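Local structure of ofchtiv-allosamidin (6JMB) at residues M191-M195 with H205-L209; V247-G251 with W345-D350. The protein probably hydrolyses the beta-1,4 linkages of chitin as a group IV insect chitinase of glycosyl hydrolase family 18, and is captured here with the inhibitor allosamidin. All coordinates share one frame; numbering follows the deposited sequence.

Interaction 1: residues M191-M195 with H205-L209; sequences MTYDM and HNAPL. With AMI (allosamizoline), chain C.
The first torsion of Asn-206 (chi1 -174°) carries its CG to the far side from the backbone N, and CG of Asp-194 is set anti to its carbonyl carbon; the amide and the carboxylate therefore run alongside each other, both leaning in one direction, their planes 42° apart. OD1 of Asn-206 accepts the backbone N of Asp-194 at 2.9 Å; the donor stands well above the amide plane and the N-H is bent, at 136°. The next amide, N of Met-195, reaches O of Asn-206 at 2.9 Å. One asparagine thus grips two successive N-H groups, and a CA-H...O contact from Tyr-193 CA to the same O of Asn-206, 3.3 Å, accompanies them. Both segments belong to the long loop that follows strand 187-190 of the family 18 TIM barrel, at the allosamizoline pocket. Holding the Asp-194 backbone is consistent with a fixed placement of its carboxylate: OD2 takes a 2.6 Å hydrogen bond from O6 of allosamizoline, while OD1 is held by a salt bridge to Arg-252 and a hydrogen bond with Tyr-250. Tyr-193 directs its ring edge at the ligand, OH making a weak 3.5 Å bond to O7 of allosamizoline, while SD of Met-191 approaches C7 of allosamizoline. Away from the ligand, CB of Met-195 packs on CD of Pro-208 at 3.8 Å.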
loop_
_atom_site.group_PDB
_atom_site.type_symbol
_atom_site.label_atom_id
_atom_site.label_comp_id
_atom_site.label_asym_id
_atom_site.label_seq_id
_atom_site.Cartn_x
_atom_site.Cartn_y
_atom_site.Cartn_z
ATOM N N MET A 191 -2.779 2.618 4.929
ATOM C CA MET A 191 -2.057 1.382 4.604
ATOM C C MET A 191 -2.442 0.277 5.589
ATOM O O MET A 191 -1.676 -0.126 6.469
ATOM C CB MET A 191 -0.555 1.630 4.575
ATOM C CG MET A 191 -0.124 2.536 3.434
ATOM S SD MET A 191 1.671 2.650 3.259
ATOM C CE MET A 191 2.068 3.760 4.608
ATOM N N THR A 192 -3.665 -0.227 5.402
ATOM C CA THR A 192 -4.264 -1.245 6.270
ATOM C C THR A 192 -3.761 -2.651 5.920
ATOM O O THR A 192 -4.504 -3.545 5.514
ATOM C CB THR A 192 -5.788 -1.127 6.251
ATOM O OG1 THR A 192 -6.235 -0.746 4.939
ATOM C CG2 THR A 192 -6.256 -0.077 7.258
ATOM N N TYR A 193 -2.457 -2.825 6.098
ATOM C CA TYR A 193 -1.758 -4.091 5.907
ATOM C C TYR A 193 -0.422 -3.954 6.624
ATOM O O TYR A 193 -0.166 -2.950 7.292
ATOM C CB TYR A 193 -1.624 -4.458 4.421
ATOM C CG TYR A 193 -1.354 -3.281 3.511
ATOM C CD1 TYR A 193 -0.121 -2.641 3.513
ATOM C CD2 TYR A 193 -2.335 -2.802 2.657
ATOM C CE1 TYR A 193 0.130 -1.563 2.678
ATOM C CE2 TYR A 193 -2.092 -1.730 1.817
ATOM C CZ TYR A 193 -0.865 -1.115 1.844
ATOM O OH TYR A 193 -0.625 -0.042 1.017
ATOM N N ASP A 194 0.430 -4.977 6.504
ATOM C CA ASP A 194 1.639 -5.061 7.330
ATOM C C ASP A 194 1.298 -5.006 8.817
ATOM O O ASP A 194 2.099 -4.547 9.639
ATOM C CB ASP A 194 2.674 -3.991 6.969
ATOM C CG ASP A 194 3.027 -4.002 5.507
ATOM O OD1 ASP A 194 3.173 -5.104 4.942
ATOM O OD2 ASP A 194 3.162 -2.906 4.923
ATOM N N MET A 195 0.102 -5.480 9.160
ATOM C CA MET A 195 -0.326 -5.478 10.554
ATOM C C MET A 195 0.551 -6.395 11.384
ATOM O O MET A 195 0.860 -6.093 12.547
ATOM C CB MET A 195 -1.780 -5.930 10.626
ATOM C CG MET A 195 -2.736 -4.989 9.926
ATOM S SD MET A 195 -3.066 -3.554 10.956
ATOM C CE MET A 195 -4.023 -2.534 9.836
ATOM N N HIS A 205 -1.609 -12.238 10.914
ATOM C CA HIS A 205 -2.135 -11.911 9.600
ATOM C C HIS A 205 -1.609 -10.572 9.110
ATOM O O HIS A 205 -1.451 -9.618 9.879
ATOM C CB HIS A 205 -3.662 -11.902 9.606
ATOM C CG HIS A 205 -4.262 -13.212 10.010
ATOM N ND1 HIS A 205 -4.010 -14.390 9.342
ATOM C CD2 HIS A 205 -5.101 -13.527 11.026
ATOM C CE1 HIS A 205 -4.673 -15.374 9.925
ATOM N NE2 HIS A 205 -5.345 -14.875 10.947
ATOM N N ASN A 206 -1.351 -10.517 7.810
ATOM C CA ASN A 206 -0.895 -9.287 7.179
ATOM C C ASN A 206 -1.987 -8.225 7.221
ATOM O O ASN A 206 -1.702 -7.040 7.443
ATOM C CB ASN A 206 -0.503 -9.631 5.740
ATOM C CG ASN A 206 0.131 -8.482 4.993
ATOM O OD1 ASN A 206 0.850 -7.655 5.560
ATOM N ND2 ASN A 206 -0.107 -8.443 3.689
ATOM N N ALA A 207 -3.241 -8.633 7.043
ATOM C CA ALA A 207 -4.346 -7.683 7.023
ATOM C C ALA A 207 -5.610 -8.308 7.597
ATOM O O ALA A 207 -6.622 -8.423 6.894
ATOM C CB ALA A 207 -4.582 -7.196 5.590
ATOM N N PRO A 208 -5.613 -8.699 8.868
ATOM C CA PRO A 208 -6.851 -9.217 9.462
ATOM C C PRO A 208 -7.886 -8.107 9.548
ATOM O O PRO A 208 -7.563 -6.964 9.874
ATOM C CB PRO A 208 -6.406 -9.657 10.860
ATOM C CG PRO A 208 -5.282 -8.717 11.196
ATOM C CD PRO A 208 -4.586 -8.395 9.887
ATOM N N LEU A 209 -9.141 -8.449 9.248
ATOM C CA LEU A 209 -10.207 -7.457 9.330
ATOM C C LEU A 209 -10.572 -7.165 10.780
ATOM O O LEU A 209 -10.729 -6.000 11.169
ATOM C CB LEU A 209 -11.426 -7.959 8.556
ATOM C CG LEU A 209 -12.506 -6.976 8.114
ATOM C CD1 LEU A 209 -11.892 -5.728 7.499
ATOM C CD2 LEU A 209 -13.419 -7.673 7.111
HETATM C C1 AMI C . 3.930 0.105 1.430
HETATM C C2 AMI C . 5.034 1.211 1.190
HETATM C C3 AMI C . 5.986 0.574 0.307
HETATM C C4 AMI C . 5.931 -0.960 0.697
HETATM C C5 AMI C . 4.493 -1.174 0.750
HETATM C C6 AMI C . 4.087 -2.482 1.522
HETATM C C7 AMI C . 3.097 1.842 0.330
HETATM C C8 AMI C . 2.449 4.081 -0.694
HETATM C C9 AMI C . 0.730 2.185 -0.572
HETATM N N2 AMI C . 4.410 2.222 0.645
HETATM N N7 AMI C . 2.098 2.708 -0.311
HETATM O O3 AMI C . 7.279 1.159 0.451
HETATM O O4 AMI C . 6.461 -1.848 -0.278
HETATM O O6 AMI C . 4.681 -2.450 2.804
HETATM O O7 AMI C . 2.779 0.566 0.688
#

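Interaction 2: residues V247-G251 with W345-D350; sequences VPFYG and WSIETD. With AMI (allosamizoline), chain C; NAA (2-acetamido-2-deoxy-beta-D-allopyranose), chain B.
Strand 243-256 pairs in parallel with the end of strand 341-345 in the TIM barrel, and Pro-248 bridges Trp-345 there. N of Trp-345 donates to O of Val-247 at 3.1 Å, and O of Trp-345 receives N of Phe-249 at 2.8 Å. That carbonyl also meets the edge of the Tyr-250 ring in its plane, 3.3 Å from CD1 of Tyr-250. A cis peptide joins Trp-345 to Ser-346, as in other family 18 chitinases; the Trp-345 indole probably forms the floor of the -1 subsite, consistent with allosamizoline lying over one face, its C5 3.5 Å above the indole plane. CB of Ser-346 lies against the opposite face, toward its rim. NE1 of Trp-345 donates to O7 of the neighbouring N-acetylallosamine at 2.9 Å, while the acetyl methyl C8 of that sugar sits over a face of Tyr-250. Beyond the strand end, chi1 of 63° swings OG1 of Thr-349 back to donate to O of Phe-249 at 2.7 Å. Phe-249 leans obliquely on CB of Asp-350, whose carboxylate holds backbone N atoms of Leu-363 and Leu-364 at the start of helix 362-373.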
loop_
_atom_site.group_PDB
_atom_site.type_symbol
_atom_site.label_atom_id
_atom_site.label_comp_id
_atom_site.label_asym_id
_atom_site.label_seq_id
_atom_site.Cartn_x
_atom_site.Cartn_y
_atom_site.Cartn_z
ATOM N N VAL A 247 -5.519 -2.402 0.717
ATOM C CA VAL A 247 -5.519 -3.868 0.734
ATOM C C VAL A 247 -4.232 -4.367 0.099
ATOM O O VAL A 247 -3.646 -3.713 -0.774
ATOM C CB VAL A 247 -6.734 -4.461 -0.019
ATOM C CG1 VAL A 247 -8.042 -3.997 0.616
ATOM C CG2 VAL A 247 -6.688 -4.094 -1.505
ATOM N N PRO A 248 -3.757 -5.535 0.542
ATOM C CA PRO A 248 -2.495 -6.069 0.009
ATOM C C PRO A 248 -2.693 -7.113 -1.080
ATOM O O PRO A 248 -3.566 -7.978 -0.970
ATOM C CB PRO A 248 -1.865 -6.716 1.246
ATOM C CG PRO A 248 -3.069 -7.255 2.002
ATOM C CD PRO A 248 -4.222 -6.294 1.724
ATOM N N PHE A 249 -1.860 -7.064 -2.120
ATOM C CA PHE A 249 -1.796 -8.104 -3.138
ATOM C C PHE A 249 -0.607 -9.030 -2.907
ATOM O O PHE A 249 -0.121 -9.673 -3.845
ATOM C CB PHE A 249 -1.715 -7.495 -4.541
ATOM C CG PHE A 249 -3.028 -6.985 -5.089
ATOM C CD1 PHE A 249 -4.133 -6.745 -4.276
ATOM C CD2 PHE A 249 -3.142 -6.751 -6.448
ATOM C CE1 PHE A 249 -5.328 -6.269 -4.821
ATOM C CE2 PHE A 249 -4.327 -6.279 -6.999
ATOM C CZ PHE A 249 -5.425 -6.041 -6.188
ATOM N N TYR A 250 -0.114 -9.079 -1.678
ATOM C CA TYR A 250 1.005 -9.919 -1.297
ATOM C C TYR A 250 0.680 -10.492 0.071
ATOM O O TYR A 250 -0.209 -10.003 0.778
ATOM C CB TYR A 250 2.317 -9.113 -1.226
ATOM C CG TYR A 250 2.242 -8.009 -0.194
ATOM C CD1 TYR A 250 1.633 -6.793 -0.496
ATOM C CD2 TYR A 250 2.749 -8.187 1.084
ATOM C CE1 TYR A 250 1.526 -5.793 0.443
ATOM C CE2 TYR A 250 2.649 -7.181 2.038
ATOM C CZ TYR A 250 2.035 -5.985 1.704
ATOM O OH TYR A 250 1.923 -4.970 2.632
ATOM N N GLY A 251 1.413 -11.543 0.435
ATOM C CA GLY A 251 1.323 -12.135 1.749
ATOM C C GLY A 251 2.670 -12.070 2.449
ATOM O O GLY A 251 3.681 -11.657 1.868
ATOM N N TRP A 345 -1.656 -2.179 -2.669
ATOM C CA TRP A 345 -0.233 -2.405 -2.881
ATOM C C TRP A 345 -0.075 -3.892 -3.156
ATOM O O TRP A 345 -0.284 -4.708 -2.249
ATOM C CB TRP A 345 0.588 -2.032 -1.643
ATOM C CG TRP A 345 2.034 -2.163 -1.967
ATOM C CD1 TRP A 345 2.808 -3.294 -1.861
ATOM C CD2 TRP A 345 2.867 -1.156 -2.548
ATOM N NE1 TRP A 345 4.084 -3.034 -2.322
ATOM C CE2 TRP A 345 4.141 -1.734 -2.752
ATOM C CE3 TRP A 345 2.665 0.178 -2.911
ATOM C CZ2 TRP A 345 5.205 -1.017 -3.301
ATOM C CZ3 TRP A 345 3.723 0.887 -3.452
ATOM C CH2 TRP A 345 4.976 0.288 -3.639
ATOM N N SER A 346 0.265 -4.271 -4.396
ATOM C CA SER A 346 0.467 -3.414 -5.561
ATOM C C SER A 346 0.097 -4.276 -6.770
ATOM O O SER A 346 0.025 -5.508 -6.672
ATOM C CB SER A 346 1.928 -2.964 -5.660
ATOM O OG SER A 346 2.813 -4.057 -5.475
ATOM N N ILE A 347 -0.123 -3.623 -7.913
ATOM C CA ILE A 347 -0.783 -4.284 -9.036
ATOM C C ILE A 347 0.060 -5.422 -9.599
ATOM O O ILE A 347 -0.483 -6.416 -10.106
ATOM C CB ILE A 347 -1.178 -3.239 -10.099
ATOM C CG1 ILE A 347 -2.106 -3.853 -11.155
ATOM C CG2 ILE A 347 0.061 -2.598 -10.725
ATOM C CD1 ILE A 347 -2.715 -2.817 -12.104
ATOM N N GLU A 348 1.387 -5.315 -9.507
ATOM C CA GLU A 348 2.273 -6.252 -10.176
ATOM C C GLU A 348 2.301 -7.631 -9.531
ATOM O O GLU A 348 2.940 -8.532 -10.090
ATOM C CB GLU A 348 3.681 -5.670 -10.280
ATOM C CG GLU A 348 4.404 -5.562 -8.951
ATOM C CD GLU A 348 4.158 -4.252 -8.234
ATOM O OE1 GLU A 348 3.321 -3.441 -8.691
ATOM O OE2 GLU A 348 4.806 -4.030 -7.189
ATOM N N THR A 349 1.635 -7.835 -8.390
ATOM C CA THR A 349 1.550 -9.171 -7.803
ATOM C C THR A 349 0.128 -9.715 -7.741
ATOM O O THR A 349 -0.099 -10.738 -7.085
ATOM C CB THR A 349 2.237 -9.269 -6.437
ATOM O OG1 THR A 349 1.587 -8.399 -5.505
ATOM C CG2 THR A 349 3.716 -8.898 -6.539
ATOM N N ASP A 350 -0.840 -9.065 -8.385
ATOM C CA ASP A 350 -2.054 -9.792 -8.708
ATOM C C ASP A 350 -1.668 -10.947 -9.630
ATOM O O ASP A 350 -0.566 -10.988 -10.187
ATOM C CB ASP A 350 -3.059 -8.860 -9.400
ATOM C CG ASP A 350 -4.520 -9.303 -9.226
ATOM O OD1 ASP A 350 -4.796 -10.450 -8.803
ATOM O OD2 ASP A 350 -5.413 -8.481 -9.527
HETATM C C1 AMI C . 3.930 0.105 1.430
HETATM C C2 AMI C . 5.034 1.211 1.190
HETATM C C3 AMI C . 5.986 0.574 0.307
HETATM C C4 AMI C . 5.931 -0.960 0.697
HETATM C C5 AMI C . 4.493 -1.174 0.750
HETATM C C6 AMI C . 4.087 -2.482 1.522
HETATM C C7 AMI C . 3.097 1.842 0.330
HETATM C C8 AMI C . 2.449 4.081 -0.694
HETATM C C9 AMI C . 0.730 2.185 -0.572
HETATM N N2 AMI C . 4.410 2.222 0.645
HETATM N N7 AMI C . 2.098 2.708 -0.311
HETATM O O3 AMI C . 7.279 1.159 0.451
HETATM O O4 AMI C . 6.461 -1.848 -0.278
HETATM O O6 AMI C . 4.681 -2.450 2.804
HETATM O O7 AMI C . 2.779 0.566 0.688
HETATM C C1 NAA B . 7.840 -2.028 -0.190
HETATM C C2 NAA B . 8.228 -3.311 -0.907
HETATM C C3 NAA B . 9.696 -3.483 -1.011
HETATM C C4 NAA B . 10.333 -2.281 -1.682
HETATM C C5 NAA B . 9.948 -1.019 -0.922
HETATM C C6 NAA B . 10.485 0.232 -1.549
HETATM C C7 NAA B . 6.493 -5.183 -0.689
HETATM C C8 NAA B . 5.831 -6.255 0.183
HETATM N N2 NAA B . 7.591 -4.393 -0.080
HETATM O O3 NAA B . 10.219 -3.658 0.342
HETATM O O4 NAA B . 11.773 -2.357 -1.696
HETATM O O5 NAA B . 8.492 -0.903 -0.913
HETATM O O6 NAA B . 10.131 1.311 -0.712
HETATM O O7 NAA B . 6.165 -4.993 -1.798
#

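In the fold
From the N terminus, interaction 1 comes first: 191-195 leaves strand 187-190 and meets 205-209 within the same loop, closing a short excursion of nine residues before helix 226-235. Interaction 2 opens afterwards on strand 243-256 and closes a far longer loop of 93 residues, holding helices and strands, at 345-350. The two are therefore in series, neither nested nor crossed, yet their centres lie about 12 Å apart. They meet through Tyr-250, whose hydroxyl joins the Asp-194 carboxylate and whose backbone O takes a weak hydrogen bond from ND2 of Asn-206. Both touch allosamizoline, and strand 243-256 stands between its barrel neighbours 187-190 and 341-345.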